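Local structure of uncharacterized protein (Klebsiella pneumoniae, 2A2L) at residues A[26-31]-A[131-136]. The protein is of unknown function but belongs to the HbpS-like family, so a role related to haem binding or degradation is possible. Numbering follows the deposited sequence.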
ATOM      1  N   LYS A  26      20.226 -26.531 -12.585  1.00 31.43           N
ATOM      2  CA  LYS A  26      20.712 -27.860 -12.891  1.00 31.37           C
ATOM      3  C   LYS A  26      20.772 -28.663 -11.613  1.00 31.29           C
ATOM      4  O   LYS A  26      20.504 -29.862 -11.614  1.00 31.28           O
ATOM      5  CB  LYS A  26      22.094 -27.759 -13.504  1.00 31.36           C
ATOM      6  CG  LYS A  26      22.441 -28.850 -14.476  1.00 31.49           C
ATOM      7  CD  LYS A  26      23.948 -28.825 -14.744  1.00 50.30           C
ATOM      8  CE  LYS A  26      24.598 -30.163 -14.420  1.00 51.13           C
ATOM      9  NZ  LYS A  26      26.084 -30.088 -14.497  1.00 44.19           N
ATOM     10  N   LYS A  27      21.126 -27.998 -10.524  1.00 31.24           N
ATOM     11  CA  LYS A  27      21.138 -28.642  -9.219  1.00 31.23           C
ATOM     12  C   LYS A  27      19.731 -28.916  -8.699  1.00 31.22           C
ATOM     13  O   LYS A  27      19.470 -29.976  -8.136  1.00 31.21           O
ATOM     14  CB  LYS A  27      21.906 -27.797  -8.207  1.00 31.24           C
ATOM     15  CG  LYS A  27      22.070 -28.451  -6.834  1.00 31.20           C
ATOM     16  CD  LYS A  27      23.094 -29.559  -6.853  1.00 35.07           C
ATOM     17  CE  LYS A  27      22.919 -30.464  -5.652  1.00 35.53           C
ATOM     18  NZ  LYS A  27      23.513 -31.811  -5.917  1.00 40.95           N
ATOM     19  N   ALA A  28      18.834 -27.950  -8.881  1.00 31.20           N
ATOM     20  CA  ALA A  28      17.476 -28.084  -8.406  1.00 31.18           C
ATOM     21  C   ALA A  28      16.844 -29.281  -9.109  1.00 31.21           C
ATOM     22  O   ALA A  28      16.095 -30.043  -8.503  1.00 31.18           O
ATOM     23  CB  ALA A  28      16.697 -26.836  -8.676  1.00 31.14           C
ATOM     24  N   THR A  29      17.187 -29.455 -10.385  1.00 31.19           N
ATOM     25  CA  THR A  29      16.607 -30.519 -11.188  1.00 31.22           C
ATOM     26  C   THR A  29      16.902 -31.940 -10.708  1.00 31.08           C
ATOM     27  O   THR A  29      15.998 -32.788 -10.670  1.00 31.13           O
ATOM     28  CB  THR A  29      16.884 -30.302 -12.668  1.00 31.21           C
ATOM     29  OG1 THR A  29      15.696 -29.764 -13.272  1.00 31.50           O
ATOM     30  CG2 THR A  29      17.315 -31.608 -13.393  1.00 31.42           C
ATOM     31  N   GLU A  30      18.140 -32.171 -10.285  1.00 30.95           N
ATOM     32  CA  GLU A  30      18.587 -33.486  -9.810  1.00 30.81           C
ATOM     33  C   GLU A  30      18.263 -33.801  -8.335  1.00 30.65           C
ATOM     34  O   GLU A  30      18.265 -34.979  -7.920  1.00 30.67           O
ATOM     35  CB  GLU A  30      20.091 -33.650 -10.061  1.00 30.83           C
ATOM     36  CG  GLU A  30      20.918 -32.452  -9.653  1.00 30.82           C
ATOM     37  CD  GLU A  30      22.413 -32.744  -9.626  1.00 31.12           C
ATOM     38  OE1 GLU A  30      22.966 -32.965  -8.514  1.00 47.72           O
ATOM     39  OE2 GLU A  30      23.033 -32.740 -10.721  1.00 44.54           O
ATOM     40  N   ILE A  31      18.001 -32.767  -7.538  1.00 30.40           N
ATOM     41  CA  ILE A  31      17.347 -32.983  -6.244  1.00 30.15           C
ATOM     42  C   ILE A  31      15.821 -32.828  -6.321  1.00 29.95           C
ATOM     43  O   ILE A  31      15.142 -32.698  -5.287  1.00 29.89           O
ATOM     44  CB  ILE A  31      17.949 -32.132  -5.095  1.00 30.16           C
ATOM     45  CG1 ILE A  31      18.039 -30.656  -5.480  1.00 30.22           C
ATOM     46  CG2 ILE A  31      19.276 -32.690  -4.669  1.00 30.14           C
ATOM     47  CD1 ILE A  31      17.810 -29.699  -4.314  1.00 36.58           C
ATOM     48  N   GLN A 131      18.638 -22.991   0.644  1.00 29.67           N
ATOM     49  CA  GLN A 131      19.915 -22.519   1.116  1.00 29.91           C
ATOM     50  C   GLN A 131      21.079 -23.284   0.448  1.00 30.06           C
ATOM     51  O   GLN A 131      22.151 -22.719   0.230  1.00 30.08           O
ATOM     52  CB  GLN A 131      19.952 -22.650   2.633  1.00 29.83           C
ATOM     53  CG  GLN A 131      20.946 -21.743   3.282  1.00 29.96           C
ATOM     54  CD  GLN A 131      21.264 -22.162   4.697  1.00 41.03           C
ATOM     55  OE1 GLN A 131      20.372 -22.576   5.462  1.00 28.36           O
ATOM     56  NE2 GLN A 131      22.547 -22.052   5.065  1.00 32.28           N
ATOM     57  N   LEU A 132      20.833 -24.555   0.127  1.00 30.30           N
ATOM     58  CA  LEU A 132      21.794 -25.454  -0.529  1.00 30.53           C
ATOM     59  C   LEU A 132      21.983 -25.014  -1.981  1.00 30.69           C
ATOM     60  O   LEU A 132      23.057 -25.176  -2.560  1.00 30.66           O
ATOM     61  CB  LEU A 132      21.275 -26.908  -0.484  1.00 30.49           C
ATOM     62  CG  LEU A 132      22.011 -28.021  -1.272  1.00 30.45           C
ATOM     63  CD1 LEU A 132      21.980 -29.372  -0.523  1.00 25.81           C
ATOM     64  CD2 LEU A 132      21.437 -28.252  -2.666  1.00 33.45           C
ATOM     65  N   LEU A 133      20.912 -24.470  -2.558  1.00 30.96           N
ATOM     66  CA  LEU A 133      20.906 -24.048  -3.945  1.00 31.24           C
ATOM     67  C   LEU A 133      21.435 -22.633  -4.026  1.00 31.47           C
ATOM     68  O   LEU A 133      21.913 -22.195  -5.072  1.00 31.54           O
ATOM     69  CB  LEU A 133      19.490 -24.107  -4.514  1.00 31.21           C
ATOM     70  CG  LEU A 133      18.833 -25.476  -4.614  1.00 31.14           C
ATOM     71  CD1 LEU A 133      17.449 -25.325  -5.112  1.00 15.26           C
ATOM     72  CD2 LEU A 133      19.621 -26.393  -5.520  1.00 27.62           C
ATOM     73  N   ALA A 134      21.347 -21.924  -2.903  1.00 31.78           N
ATOM     74  CA  ALA A 134      21.859 -20.581  -2.796  1.00 32.08           C
ATOM     75  C   ALA A 134      23.378 -20.602  -2.681  1.00 32.31           C
ATOM     76  O   ALA A 134      24.044 -19.811  -3.343  1.00 32.32           O
ATOM     77  CB  ALA A 134      21.222 -19.864  -1.621  1.00 32.05           C
ATOM     78  N   GLN A 135      23.916 -21.516  -1.867  1.00 32.64           N
ATOM     79  CA  GLN A 135      25.371 -21.747  -1.787  1.00 33.05           C
ATOM     80  C   GLN A 135      25.932 -22.284  -3.103  1.00 33.27           C
ATOM     81  O   GLN A 135      26.992 -21.887  -3.538  1.00 33.30           O
ATOM     82  CB  GLN A 135      25.718 -22.703  -0.639  1.00 32.95           C
ATOM     83  CG  GLN A 135      27.205 -22.711  -0.224  1.00 33.11           C
ATOM     84  CD  GLN A 135      27.753 -21.333   0.218  1.00 43.32           C
ATOM     85  OE1 GLN A 135      28.781 -20.856  -0.292  1.00 26.13           O
ATOM     86  NE2 GLN A 135      27.074 -20.705   1.177  1.00 43.81           N
ATOM     87  N   CYS A 136      25.180 -23.184  -3.718  1.00 33.72           N
ATOM     88  CA  CYS A 136      25.413 -23.698  -5.046  1.00 34.00           C
ATOM     89  C   CYS A 136      25.635 -22.598  -6.081  1.00 34.19           C
ATOM     90  O   CYS A 136      26.532 -22.702  -6.893  1.00 34.18           O
ATOM     91  CB  CYS A 136      24.206 -24.560  -5.410  1.00 34.00           C
ATOM     92  SG  CYS A 136      23.968 -25.027  -7.140  1.00 34.21           S
TER
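Antiparallel packing of the first and last helices of an HbpS-like domain joins the C-terminal end of helix 14-30 to the early turns of helix 127-143. The short segments cross at 146°, their axes 10.2 Å apart at closest approach, and meet without any hydrogen bond between them. Leu133 and Lys27 carry most of the contact. With CG anti to its carbonyl carbon (chi1 -65°), Leu133 splits its two methyls: CD1 rests 3.9 Å from CB of Ala28, while CD2 presses to 3.5 Å from CG of Lys27, tighter than usual for two carbons. CD2 of Leu133 also meets, tip to tip at 4.0 Å, CD1 of Ile31, the first residue to leave helical geometry after helix 14-30. Lys27 shows how a charged residue can serve an apolar seam. Its CG stands anti to the backbone N, and CB of Lys27 lies 3.6 Å from SG of Cys136. The bend at chi2 (74°) then carries the chain across Leu132 at about a right angle, CE of Lys27 4.0 Å from CD2 of Leu132. The ammonium turns back to its own helix, where NZ of Lys27 bridges to OE1 of Glu30 at 2.9 Å, from above the carboxylate plane. Deeper in, Ala28 touches Val33 and Met52, and Leu133 reaches Val35. Between the two segments, cohesion thus comes from methyl, methylene and sulfur contacts, while the lysine charge is paired within its own helical turn.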